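Local coordinates for protein serine acetyltransferase (Entamoeba histolytica, PDB 3Q1X) that probably transfers an acetyl group from acetyl-CoA to L-serine in cysteine biosynthesis, and binds L-serine, at residues V34-Q39 against V69-D74; K40-K43 against F49-K52; P97-T102 against V135-H140. All coordinates share one frame; numbering follows the deposited sequence.

Interaction 1 of 3, residues V34-Q39 against V69-D74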
ATOM      1  N   VAL A  34       7.401  -5.253  12.733  1.00 22.50           N
ATOM      2  CA  VAL A  34       7.451  -4.896  11.316  1.00 21.51           C
ATOM      3  C   VAL A  34       8.630  -5.620  10.660  1.00 21.13           C
ATOM      4  O   VAL A  34       9.406  -6.286  11.352  1.00 21.07           O
ATOM      5  CB  VAL A  34       7.564  -3.363  11.111  1.00 21.29           C
ATOM      6  CG1 VAL A  34       6.298  -2.656  11.614  1.00 19.79           C
ATOM      7  CG2 VAL A  34       8.807  -2.805  11.785  1.00 20.17           C
ATOM      8  N   PHE A  35       8.771  -5.493   9.339  1.00 20.75           N
ATOM      9  CA  PHE A  35       9.889  -6.134   8.639  1.00 21.14           C
ATOM     10  C   PHE A  35      11.258  -5.846   9.265  1.00 21.33           C
ATOM     11  O   PHE A  35      11.490  -4.777   9.847  1.00 21.03           O
ATOM     12  CB  PHE A  35       9.868  -5.842   7.134  1.00 21.03           C
ATOM     13  CG  PHE A  35      10.091  -4.395   6.770  1.00 20.35           C
ATOM     14  CD1 PHE A  35      11.362  -3.937   6.451  1.00 19.80           C
ATOM     15  CD2 PHE A  35       9.017  -3.515   6.667  1.00 19.98           C
ATOM     16  CE1 PHE A  35      11.570  -2.608   6.078  1.00 20.17           C
ATOM     17  CE2 PHE A  35       9.212  -2.179   6.302  1.00 20.15           C
ATOM     18  CZ  PHE A  35      10.491  -1.728   6.004  1.00 19.10           C
ATOM     19  N   THR A  36      12.160  -6.813   9.122  1.00 21.52           N
ATOM     20  CA  THR A  36      13.362  -6.894   9.955  1.00 22.07           C
ATOM     21  C   THR A  36      14.189  -5.612   9.986  1.00 21.49           C
ATOM     22  O   THR A  36      14.507  -5.119  11.070  1.00 21.05           O
ATOM     23  CB  THR A  36      14.251  -8.100   9.576  1.00 22.38           C
ATOM     24  OG1 THR A  36      13.453  -9.286   9.537  1.00 24.50           O
ATOM     25  CG2 THR A  36      15.368  -8.289  10.597  1.00 23.35           C
ATOM     26  N   GLU A  37      14.502  -5.069   8.807  1.00 21.10           N
ATOM     27  CA  GLU A  37      15.385  -3.907   8.695  1.00 20.66           C
ATOM     28  C   GLU A  37      14.833  -2.700   9.454  1.00 20.23           C
ATOM     29  O   GLU A  37      15.568  -2.051  10.185  1.00 19.59           O
ATOM     30  CB  GLU A  37      15.679  -3.555   7.233  1.00 21.04           C
ATOM     31  CG  GLU A  37      16.382  -4.666   6.425  1.00 20.60           C
ATOM     32  CD  GLU A  37      15.422  -5.610   5.711  1.00 21.45           C
ATOM     33  OE1 GLU A  37      14.274  -5.805   6.179  1.00 22.70           O
ATOM     34  OE2 GLU A  37      15.819  -6.169   4.662  1.00 21.09           O
ATOM     35  N   LEU A  38      13.536  -2.430   9.291  1.00 19.96           N
ATOM     36  CA  LEU A  38      12.867  -1.359  10.029  1.00 19.92           C
ATOM     37  C   LEU A  38      12.785  -1.647  11.529  1.00 20.27           C
ATOM     38  O   LEU A  38      13.089  -0.771  12.326  1.00 20.57           O
ATOM     39  CB  LEU A  38      11.467  -1.076   9.466  1.00 19.65           C
ATOM     40  CG  LEU A  38      10.693   0.127  10.030  1.00 18.82           C
ATOM     41  CD1 LEU A  38      11.448   1.453   9.826  1.00 18.23           C
ATOM     42  CD2 LEU A  38       9.302   0.196   9.403  1.00 17.98           C
ATOM     43  N   GLN A  39      12.400  -2.869  11.892  1.00 20.72           N
ATOM     44  CA  GLN A  39      12.308  -3.290  13.298  1.00 21.16           C
ATOM     45  C   GLN A  39      13.615  -2.998  14.037  1.00 21.34           C
ATOM     46  O   GLN A  39      13.616  -2.376  15.104  1.00 21.44           O
ATOM     47  CB  GLN A  39      11.954  -4.784  13.371  1.00 21.76           C
ATOM     48  CG  GLN A  39      11.755  -5.339  14.779  1.00 22.13           C
ATOM     49  CD  GLN A  39      10.389  -5.034  15.362  1.00 23.82           C
ATOM     50  OE1 GLN A  39       9.568  -4.359  14.744  1.00 23.74           O
ATOM     51  NE2 GLN A  39      10.137  -5.537  16.561  1.00 25.14           N
ATOM     52  N   VAL A  69      23.330  -6.271  11.542  1.00 23.34           N
ATOM     53  CA  VAL A  69      24.535  -6.522  10.757  1.00 23.92           C
ATOM     54  C   VAL A  69      24.563  -7.960  10.234  1.00 23.69           C
ATOM     55  O   VAL A  69      24.833  -8.197   9.058  1.00 24.02           O
ATOM     56  CB  VAL A  69      25.823  -6.186  11.577  1.00 23.75           C
ATOM     57  CG1 VAL A  69      27.028  -6.983  11.081  1.00 24.83           C
ATOM     58  CG2 VAL A  69      26.098  -4.695  11.520  1.00 25.54           C
ATOM     59  N   ASP A  70      24.266  -8.919  11.105  1.00 23.84           N
ATOM     60  CA  ASP A  70      24.281 -10.321  10.693  1.00 23.98           C
ATOM     61  C   ASP A  70      23.242 -10.596   9.603  1.00 23.15           C
ATOM     62  O   ASP A  70      23.520 -11.330   8.652  1.00 22.53           O
ATOM     63  CB  ASP A  70      24.097 -11.252  11.892  1.00 24.72           C
ATOM     64  CG  ASP A  70      25.342 -11.333  12.776  1.00 26.51           C
ATOM     65  OD1 ASP A  70      26.467 -11.057  12.299  1.00 30.24           O
ATOM     66  OD2 ASP A  70      25.196 -11.693  13.963  1.00 29.56           O
ATOM     67  N   TYR A  71      22.069  -9.969   9.727  1.00 22.47           N
ATOM     68  CA  TYR A  71      20.976 -10.153   8.769  1.00 22.19           C
ATOM     69  C   TYR A  71      21.313  -9.565   7.396  1.00 21.90           C
ATOM     70  O   TYR A  71      21.141 -10.242   6.370  1.00 21.40           O
ATOM     71  CB  TYR A  71      19.671  -9.564   9.319  1.00 22.48           C
ATOM     72  CG  TYR A  71      18.461  -9.765   8.425  1.00 23.05           C
ATOM     73  CD1 TYR A  71      17.590 -10.837   8.622  1.00 24.75           C
ATOM     74  CD2 TYR A  71      18.183  -8.874   7.390  1.00 24.40           C
ATOM     75  CE1 TYR A  71      16.467 -11.019   7.798  1.00 25.98           C
ATOM     76  CE2 TYR A  71      17.072  -9.047   6.561  1.00 26.66           C
ATOM     77  CZ  TYR A  71      16.222 -10.119   6.769  1.00 27.05           C
ATOM     78  OH  TYR A  71      15.125 -10.282   5.946  1.00 28.03           O
ATOM     79  N   ILE A  72      21.814  -8.325   7.378  1.00 21.48           N
ATOM     80  CA  ILE A  72      22.171  -7.647   6.124  1.00 21.18           C
ATOM     81  C   ILE A  72      23.353  -8.348   5.455  1.00 21.27           C
ATOM     82  O   ILE A  72      23.359  -8.552   4.236  1.00 20.82           O
ATOM     83  CB  ILE A  72      22.491  -6.125   6.330  1.00 21.30           C
ATOM     84  CG1 ILE A  72      21.239  -5.358   6.772  1.00 21.07           C
ATOM     85  CG2 ILE A  72      23.085  -5.499   5.051  1.00 20.59           C
ATOM     86  CD1 ILE A  72      21.472  -3.871   7.100  1.00 21.78           C
ATOM     87  N   LYS A  73      24.357  -8.708   6.253  1.00 21.23           N
ATOM     88  CA  LYS A  73      25.496  -9.457   5.727  1.00 22.00           C
ATOM     89  C   LYS A  73      25.021 -10.732   5.037  1.00 21.94           C
ATOM     90  O   LYS A  73      25.429 -11.020   3.910  1.00 21.61           O
ATOM     91  CB  LYS A  73      26.507  -9.791   6.821  1.00 22.19           C
ATOM     92  CG  LYS A  73      27.850 -10.291   6.280  1.00 23.97           C
ATOM     93  CD  LYS A  73      28.794 -10.660   7.421  1.00 27.20           C
ATOM     94  CE  LYS A  73      28.335 -11.936   8.118  1.00 28.05           C
ATOM     95  NZ  LYS A  73      28.318 -11.771   9.602  1.00 29.76           N
ATOM     96  N   ASP A  74      24.141 -11.479   5.702  1.00 21.91           N
ATOM     97  CA  ASP A  74      23.617 -12.734   5.137  1.00 22.51           C
ATOM     98  C   ASP A  74      22.892 -12.531   3.807  1.00 21.71           C
ATOM     99  O   ASP A  74      23.126 -13.270   2.844  1.00 20.90           O
ATOM    100  CB  ASP A  74      22.744 -13.472   6.161  1.00 23.21           C
ATOM    101  CG  ASP A  74      23.576 -14.165   7.243  1.00 26.75           C
ATOM    102  OD1 ASP A  74      24.818 -14.193   7.118  1.00 30.93           O
ATOM    103  OD2 ASP A  74      22.994 -14.683   8.221  1.00 31.23           O
TER
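Tyr71 reaches helix 36-45 because its CG stands anti to the backbone N (chi1 -177°), which sends the phenol ring straight across the gap, while Thr36 turns its methyl CG2 anti to its own backbone N and so presents it to that ring. Thr36 CG2 makes a CH-pi contact 4.0 Å from the centroid of the Tyr71 ring and only 12° off the ring normal, almost over its middle. Thr36 OG1 stays beyond the rim, 3.9 Å from Tyr71 CE1.

Glu37, one residue on, meets the CE2 edge of the ring, away from CE1. Its chain bends at chi2, which brings OE2 up to the ring edge, near the ring plane, 3.7 Å from Tyr71 CE2. Carboxylate and ring planes stand 74° apart, so the two flat groups meet steeply and do not stack. OE2 is hydrogen-bonded to the hydroxyl of Tyr150 on helix 150-162, while OE1 lies in plane at the edge of the Phe35 ring. The carboxylate is thus lodged among three aromatic residues, with a polar partner from one of them.

The touching part of 34-39 is the very start of its helix. Phe35 holds the N-cap position, and its carbonyl O accepts the first-turn bond from Gln39 N at 2.9 Å. Nearby, Val34 N donates to Gln39 OE1 at 3.1 Å, tying the loop to that turn. Here, then, the beginning of one helix abuts the flank of helix 59-79, as part of the helical N-terminal domain characteristic of serine acetyltransferases.

Interaction 2 of 3, residues K40-K43 against F49-K52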
ATOM      1  N   LYS A  40      14.722  -3.423  13.434  1.00 21.19           N
ATOM      2  CA  LYS A  40      16.051  -3.264  14.018  1.00 21.57           C
ATOM      3  C   LYS A  40      16.513  -1.812  14.046  1.00 21.29           C
ATOM      4  O   LYS A  40      16.980  -1.339  15.075  1.00 21.38           O
ATOM      5  CB  LYS A  40      17.072  -4.172  13.319  1.00 22.24           C
ATOM      6  CG  LYS A  40      16.908  -5.666  13.637  1.00 23.85           C
ATOM      7  CD  LYS A  40      16.543  -5.872  15.103  1.00 27.16           C
ATOM      8  CE  LYS A  40      16.436  -7.336  15.484  1.00 28.64           C
ATOM      9  NZ  LYS A  40      15.602  -7.468  16.711  1.00 28.98           N
ATOM     10  N   LEU A  41      16.359  -1.100  12.931  1.00 20.83           N
ATOM     11  CA  LEU A  41      16.839   0.275  12.839  1.00 20.96           C
ATOM     12  C   LEU A  41      16.051   1.222  13.746  1.00 21.16           C
ATOM     13  O   LEU A  41      16.614   2.185  14.279  1.00 21.24           O
ATOM     14  CB  LEU A  41      16.840   0.774  11.394  1.00 20.74           C
ATOM     15  CG  LEU A  41      17.892   0.218  10.429  1.00 20.98           C
ATOM     16  CD1 LEU A  41      17.495   0.484   8.988  1.00 19.89           C
ATOM     17  CD2 LEU A  41      19.268   0.806  10.722  1.00 20.91           C
ATOM     18  N   ARG A  42      14.761   0.932  13.924  1.00 21.47           N
ATOM     19  CA  ARG A  42      13.920   1.676  14.875  1.00 22.16           C
ATOM     20  C   ARG A  42      14.510   1.616  16.298  1.00 22.07           C
ATOM     21  O   ARG A  42      14.616   2.641  16.972  1.00 22.35           O
ATOM     22  CB  ARG A  42      12.446   1.205  14.826  1.00 21.98           C
ATOM     23  CG  ARG A  42      11.746   1.501  13.474  1.00 24.09           C
ATOM     24  CD  ARG A  42      10.238   1.824  13.491  1.00 27.27           C
ATOM     25  NE  ARG A  42       9.379   0.711  13.881  1.00 25.76           N
ATOM     26  CZ  ARG A  42       8.078   0.565  13.594  1.00 23.63           C
ATOM     27  NH1 ARG A  42       7.395   1.425  12.830  1.00 22.30           N
ATOM     28  NH2 ARG A  42       7.448  -0.491  14.064  1.00 23.44           N
ATOM     29  N   LYS A  43      14.922   0.421  16.723  1.00 22.53           N
ATOM     30  CA  LYS A  43      15.487   0.201  18.059  1.00 23.54           C
ATOM     31  C   LYS A  43      16.846   0.870  18.216  1.00 23.48           C
ATOM     32  O   LYS A  43      17.140   1.470  19.257  1.00 23.44           O
ATOM     33  CB  LYS A  43      15.598  -1.298  18.369  1.00 23.69           C
ATOM     34  CG  LYS A  43      14.257  -1.955  18.660  1.00 25.19           C
ATOM     35  CD  LYS A  43      14.393  -3.407  19.086  1.00 27.16           C
ATOM     36  CE  LYS A  43      13.086  -3.896  19.692  1.00 30.61           C
ATOM     37  NZ  LYS A  43      12.961  -5.375  19.665  1.00 32.08           N
ATOM     38  N   PHE A  49      11.554   4.590  22.052  1.00 22.35           N
ATOM     39  CA  PHE A  49      10.234   4.477  21.455  1.00 22.85           C
ATOM     40  C   PHE A  49       9.912   3.058  21.045  1.00 23.53           C
ATOM     41  O   PHE A  49       8.764   2.749  20.734  1.00 23.30           O
ATOM     42  CB  PHE A  49      10.125   5.442  20.272  1.00 22.60           C
ATOM     43  CG  PHE A  49      10.424   6.861  20.644  1.00 22.22           C
ATOM     44  CD1 PHE A  49       9.439   7.666  21.204  1.00 22.70           C
ATOM     45  CD2 PHE A  49      11.702   7.391  20.463  1.00 23.08           C
ATOM     46  CE1 PHE A  49       9.718   8.975  21.567  1.00 22.96           C
ATOM     47  CE2 PHE A  49      11.985   8.700  20.827  1.00 23.63           C
ATOM     48  CZ  PHE A  49      10.993   9.495  21.373  1.00 23.45           C
ATOM     49  N   PHE A  50      10.926   2.197  21.066  1.00 24.80           N
ATOM     50  CA  PHE A  50      10.773   0.828  20.590  1.00 26.10           C
ATOM     51  C   PHE A  50      11.337  -0.226  21.530  1.00 27.75           C
ATOM     52  O   PHE A  50      11.250  -1.420  21.237  1.00 28.24           O
ATOM     53  CB  PHE A  50      11.335   0.703  19.172  1.00 25.72           C
ATOM     54  CG  PHE A  50      10.656   1.608  18.197  1.00 24.30           C
ATOM     55  CD1 PHE A  50       9.366   1.315  17.753  1.00 24.18           C
ATOM     56  CD2 PHE A  50      11.268   2.779  17.769  1.00 23.90           C
ATOM     57  CE1 PHE A  50       8.711   2.159  16.863  1.00 24.15           C
ATOM     58  CE2 PHE A  50      10.623   3.628  16.875  1.00 23.13           C
ATOM     59  CZ  PHE A  50       9.340   3.313  16.424  1.00 23.39           C
ATOM     60  N   MET A  51      11.902   0.220  22.656  1.00 29.68           N
ATOM     61  CA  MET A  51      12.340  -0.682  23.735  1.00 31.29           C
ATOM     62  C   MET A  51      11.741  -0.293  25.091  1.00 32.00           C
ATOM     63  O   MET A  51      11.469   0.886  25.348  1.00 32.04           O
ATOM     64  CB  MET A  51      13.876  -0.685  23.882  1.00 31.67           C
ATOM     65  CG  MET A  51      14.702  -0.663  22.596  1.00 33.02           C
ATOM     66  SD  MET A  51      16.462  -0.962  22.918  1.00 35.99           S
ATOM     67  CE  MET A  51      16.397  -2.717  23.255  1.00 35.82           C
ATOM     68  N   LYS A  52      11.569  -1.283  25.966  1.00 33.09           N
ATOM     69  CA  LYS A  52      11.268  -1.030  27.376  1.00 34.05           C
ATOM     70  C   LYS A  52      12.449  -0.286  28.004  1.00 34.53           C
ATOM     71  O   LYS A  52      13.598  -0.711  27.853  1.00 34.73           O
ATOM     72  CB  LYS A  52      11.005  -2.334  28.110  1.00 34.06           C
TER
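Phe50 lays one face of its ring along the side chain of Arg42, from CB out to the guanidinium group. Near the root, Arg42 CB makes a CH-pi contact 3.7 Å from the centroid of the Phe50 ring. Farther along, Arg42 CD comes to 3.4 Å from Phe50 CZ, and Arg42 NE reaches the same 3.4 Å from Phe50 CE1. Bends at chi2 and chi3 keep the arginine chain against the ring and turn its end flat: guanidinium and ring planes differ by only 9°. The overlap is offset, since CE1 sits above the rim of the guanidinium and not above its centre. NH1 is engaged by the side-chain oxygen of Gln131, a bond that should help hold the group in this orientation.

Lys43, the next residue of the helix, packs against the backbone of the same phenylalanine. Its chain runs extended beyond CG, and Lys43 CE passes 3.4 Å from Phe50 O, a contact of a methylene with a carbonyl oxygen. Closer to the main chain, Lys43 CG lies 4.0 Å from Phe50 CB and 4.2 Å from Met51 CG, so Lys43 CG touches both consecutive residues.

The end of helix 36-45 therefore packs against the short, weakly bonded helix 47-50 and the residue after it, with CA of Lys43 just 5.4 Å from CA of Phe50. Around this contact, helix 120-126 lies next to Phe50 through Ile124 and Arg125, helix 59-79 next to Lys43 and Met51 through Glu64 and His60, and helix 128-144 next to Leu41 and Arg42.

Interaction 3 of 3, residues P97-T102 against V135-H140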
ATOM      1  N   PRO A  97      26.405   6.775  12.473  1.00 18.60           N
ATOM      2  CA  PRO A  97      26.305   8.040  13.222  1.00 18.73           C
ATOM      3  C   PRO A  97      25.825   9.224  12.371  1.00 18.58           C
ATOM      4  O   PRO A  97      24.962   9.982  12.829  1.00 18.65           O
ATOM      5  CB  PRO A  97      27.735   8.265  13.731  1.00 19.07           C
ATOM      6  CG  PRO A  97      28.300   6.894  13.830  1.00 19.04           C
ATOM      7  CD  PRO A  97      27.732   6.152  12.642  1.00 18.37           C
ATOM      8  N   SER A  98      26.341   9.365  11.148  1.00 18.33           N
ATOM      9  CA  SER A  98      25.926  10.482  10.293  1.00 19.10           C
ATOM     10  C   SER A  98      24.458  10.356   9.872  1.00 18.49           C
ATOM     11  O   SER A  98      23.736  11.348   9.822  1.00 18.60           O
ATOM     12  CB  SER A  98      26.843  10.658   9.072  1.00 19.06           C
ATOM     13  OG  SER A  98      26.795   9.561   8.187  1.00 22.15           O
ATOM     14  N   ILE A  99      24.026   9.132   9.582  1.00 18.27           N
ATOM     15  CA  ILE A  99      22.617   8.861   9.299  1.00 17.26           C
ATOM     16  C   ILE A  99      21.726   9.243  10.487  1.00 17.42           C
ATOM     17  O   ILE A  99      20.678   9.863  10.304  1.00 16.56           O
ATOM     18  CB  ILE A  99      22.404   7.389   8.860  1.00 17.35           C
ATOM     19  CG1 ILE A  99      23.154   7.141   7.544  1.00 17.94           C
ATOM     20  CG2 ILE A  99      20.909   7.071   8.751  1.00 17.62           C
ATOM     21  CD1 ILE A  99      23.283   5.689   7.147  1.00 19.61           C
ATOM     22  N   LYS A 100      22.150   8.882  11.700  1.00 17.14           N
ATOM     23  CA  LYS A 100      21.415   9.250  12.918  1.00 17.38           C
ATOM     24  C   LYS A 100      21.195  10.770  12.989  1.00 17.91           C
ATOM     25  O   LYS A 100      20.083  11.231  13.241  1.00 17.05           O
ATOM     26  CB  LYS A 100      22.153   8.753  14.170  1.00 17.43           C
ATOM     27  CG  LYS A 100      21.599   9.284  15.498  1.00 17.68           C
ATOM     28  CD  LYS A 100      20.193   8.751  15.781  1.00 17.92           C
ATOM     29  CE  LYS A 100      19.523   9.537  16.899  1.00 16.65           C
ATOM     30  NZ  LYS A 100      20.422   9.740  18.068  1.00 19.52           N
ATOM     31  N   ARG A 101      22.263  11.535  12.754  1.00 17.89           N
ATOM     32  CA  ARG A 101      22.173  13.000  12.713  1.00 18.51           C
ATOM     33  C   ARG A 101      21.195  13.469  11.630  1.00 18.01           C
ATOM     34  O   ARG A 101      20.349  14.334  11.875  1.00 18.16           O
ATOM     35  CB  ARG A 101      23.568  13.613  12.518  1.00 18.65           C
ATOM     36  CG  ARG A 101      24.473  13.415  13.733  1.00 21.17           C
ATOM     37  CD  ARG A 101      25.839  14.098  13.613  1.00 23.62           C
ATOM     38  NE  ARG A 101      26.767  13.400  12.722  1.00 28.05           N
ATOM     39  CZ  ARG A 101      27.729  12.558  13.112  1.00 27.58           C
ATOM     40  NH1 ARG A 101      27.930  12.286  14.398  1.00 28.87           N
ATOM     41  NH2 ARG A 101      28.503  11.988  12.203  1.00 28.59           N
ATOM     42  N   THR A 102      21.270  12.856  10.450  1.00 17.64           N
ATOM     43  CA  THR A 102      20.387  13.249   9.360  1.00 17.10           C
ATOM     44  C   THR A 102      18.931  12.921   9.688  1.00 17.14           C
ATOM     45  O   THR A 102      18.029  13.711   9.387  1.00 17.57           O
ATOM     46  CB  THR A 102      20.773  12.571   8.038  1.00 17.07           C
ATOM     47  OG1 THR A 102      22.135  12.870   7.737  1.00 17.73           O
ATOM     48  CG2 THR A 102      19.890  13.072   6.905  1.00 18.00           C
ATOM     49  N   VAL A 135      14.855   3.420   6.509  1.00 15.75           N
ATOM     50  CA  VAL A 135      15.352   2.287   5.756  1.00 16.02           C
ATOM     51  C   VAL A 135      16.089   2.789   4.511  1.00 16.22           C
ATOM     52  O   VAL A 135      17.176   2.311   4.209  1.00 16.56           O
ATOM     53  CB  VAL A 135      14.227   1.288   5.438  1.00 15.58           C
ATOM     54  CG1 VAL A 135      14.750   0.136   4.619  1.00 15.45           C
ATOM     55  CG2 VAL A 135      13.569   0.781   6.739  1.00 16.49           C
ATOM     56  N   TYR A 136      15.532   3.788   3.821  1.00 16.45           N
ATOM     57  CA  TYR A 136      16.208   4.360   2.655  1.00 16.50           C
ATOM     58  C   TYR A 136      17.659   4.791   2.933  1.00 16.10           C
ATOM     59  O   TYR A 136      18.556   4.558   2.112  1.00 16.16           O
ATOM     60  CB  TYR A 136      15.449   5.556   2.056  1.00 16.40           C
ATOM     61  CG  TYR A 136      16.400   6.463   1.295  1.00 16.84           C
ATOM     62  CD1 TYR A 136      16.841   6.128   0.009  1.00 15.61           C
ATOM     63  CD2 TYR A 136      16.931   7.608   1.898  1.00 17.95           C
ATOM     64  CE1 TYR A 136      17.769   6.938  -0.668  1.00 16.13           C
ATOM     65  CE2 TYR A 136      17.858   8.415   1.233  1.00 17.75           C
ATOM     66  CZ  TYR A 136      18.270   8.073  -0.043  1.00 17.57           C
ATOM     67  OH  TYR A 136      19.188   8.873  -0.692  1.00 18.89           O
ATOM     68  N   ARG A 137      17.888   5.425   4.079  1.00 16.38           N
ATOM     69  CA  ARG A 137      19.207   5.989   4.330  1.00 16.61           C
ATOM     70  C   ARG A 137      20.258   4.891   4.470  1.00 16.82           C
ATOM     71  O   ARG A 137      21.428   5.074   4.094  1.00 17.44           O
ATOM     72  CB  ARG A 137      19.175   6.961   5.515  1.00 17.06           C
ATOM     73  CG  ARG A 137      18.372   8.226   5.170  1.00 18.21           C
ATOM     74  CD  ARG A 137      18.821   9.458   5.946  1.00 18.00           C
ATOM     75  NE  ARG A 137      17.942  10.604   5.690  1.00 18.05           N
ATOM     76  CZ  ARG A 137      18.031  11.394   4.622  1.00 16.23           C
ATOM     77  NH1 ARG A 137      18.975  11.181   3.701  1.00 16.34           N
ATOM     78  NH2 ARG A 137      17.188  12.404   4.481  1.00 17.03           N
ATOM     79  N   ILE A 138      19.827   3.733   4.963  1.00 16.64           N
ATOM     80  CA  ILE A 138      20.718   2.576   5.028  1.00 17.78           C
ATOM     81  C   ILE A 138      20.844   1.891   3.662  1.00 16.97           C
ATOM     82  O   ILE A 138      21.961   1.621   3.215  1.00 17.00           O
ATOM     83  CB  ILE A 138      20.328   1.609   6.171  1.00 17.85           C
ATOM     84  CG1 ILE A 138      20.843   2.152   7.520  1.00 20.03           C
ATOM     85  CG2 ILE A 138      20.877   0.207   5.915  1.00 19.17           C
ATOM     86  CD1 ILE A 138      20.055   3.322   8.095  1.00 23.58           C
ATOM     87  N   ALA A 139      19.714   1.650   2.990  1.00 16.63           N
ATOM     88  CA  ALA A 139      19.717   1.071   1.637  1.00 17.12           C
ATOM     89  C   ALA A 139      20.618   1.839   0.659  1.00 17.41           C
ATOM     90  O   ALA A 139      21.300   1.237  -0.187  1.00 17.59           O
ATOM     91  CB  ALA A 139      18.301   0.968   1.098  1.00 16.54           C
ATOM     92  N   HIS A 140      20.625   3.165   0.771  1.00 17.85           N
ATOM     93  CA  HIS A 140      21.486   4.000  -0.062  1.00 18.44           C
ATOM     94  C   HIS A 140      22.985   3.745   0.146  1.00 18.59           C
ATOM     95  O   HIS A 140      23.756   3.792  -0.822  1.00 19.20           O
ATOM     96  CB  HIS A 140      21.157   5.489   0.103  1.00 18.69           C
ATOM     97  CG  HIS A 140      21.910   6.375  -0.839  1.00 18.48           C
ATOM     98  ND1 HIS A 140      21.763   6.305  -2.207  1.00 18.85           N
ATOM     99  CD2 HIS A 140      22.836   7.337  -0.609  1.00 19.37           C
ATOM    100  CE1 HIS A 140      22.562   7.187  -2.779  1.00 19.35           C
ATOM    101  NE2 HIS A 140      23.217   7.833  -1.831  1.00 19.56           N
TER
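Ile99 and Ile138 supply the purely apolar part of this contact. Their side chains cross at about a right angle, with Ile99 CG2 3.9 Å from Ile138 CD1. The same Ile99 methyl lies 3.7 Å from Arg137 CB, so one isoleucine rests on both consecutive residues of the facing helix. Phe45 touches Ile99 as well as Ile138, and helix 36-45 thereby adds to this apolar cluster. Apart from these, the other branch makes a methyl-to-carbonyl van der Waals contact, Ile99 CD1 lying 3.6 Å from Arg137 O.

Another kind of interaction is a methyl group set on a flat cation. With OG1 turned beside the backbone N (chi1 -56°), the methyl CG2 of Thr102 takes the position anti to that N and faces Arg137. It sits over the centre of one guanidinium face, with Thr102 CG2 3.4 Å from Arg137 CZ and equally 3.4 Å from Arg137 NE. The arginine chain, extended from CG to NE, passes the threonine at about a right angle.

Polar bonds fix the guanidinium, and all of them lead outside the two segments. NE pairs with the carboxylate of Asp106, NH1 donates to the carbonyl of Ile172, and NH2 to that of Lys173. With every nitrogen of this buried group engaged and an acid beside it, the positive charge is probably well compensated.

The short helix segments run roughly antiparallel, at 148°, with their axes 10.6 Å apart at closest approach. Ile99 and Arg137 mark the nearest point of the backbones, 6.7 Å between CA atoms. Because strand 171-172 belongs to the first turn of the parallel beta structure, Arg137 is one of the links between the helical domain and the left-handed beta helix of the serine acetyltransferase fold.

In the fold
All three contacts lie in the helical part of the chain, their centres 13 to 16 Å apart. Interactions 1 and 2 share helix 36-45, and along the sequence interaction 2 is nested inside the loop closed by interaction 1; interaction 3 follows in series, joining helices 82-113 and 128-144. Helix 36-45 connects them: Leu38 and Leu41 pack on Val135 and Ile138 of interaction 3, and Val34, in the loop just before it, touches the guanidinium of Arg42. Interaction 3 is the most central, about 7 Å from the chain's centre, against 15 and 17 Å for the others. The contacts thus link neighbouring helices of the helical domain, which at interaction 3 borders the beta helix.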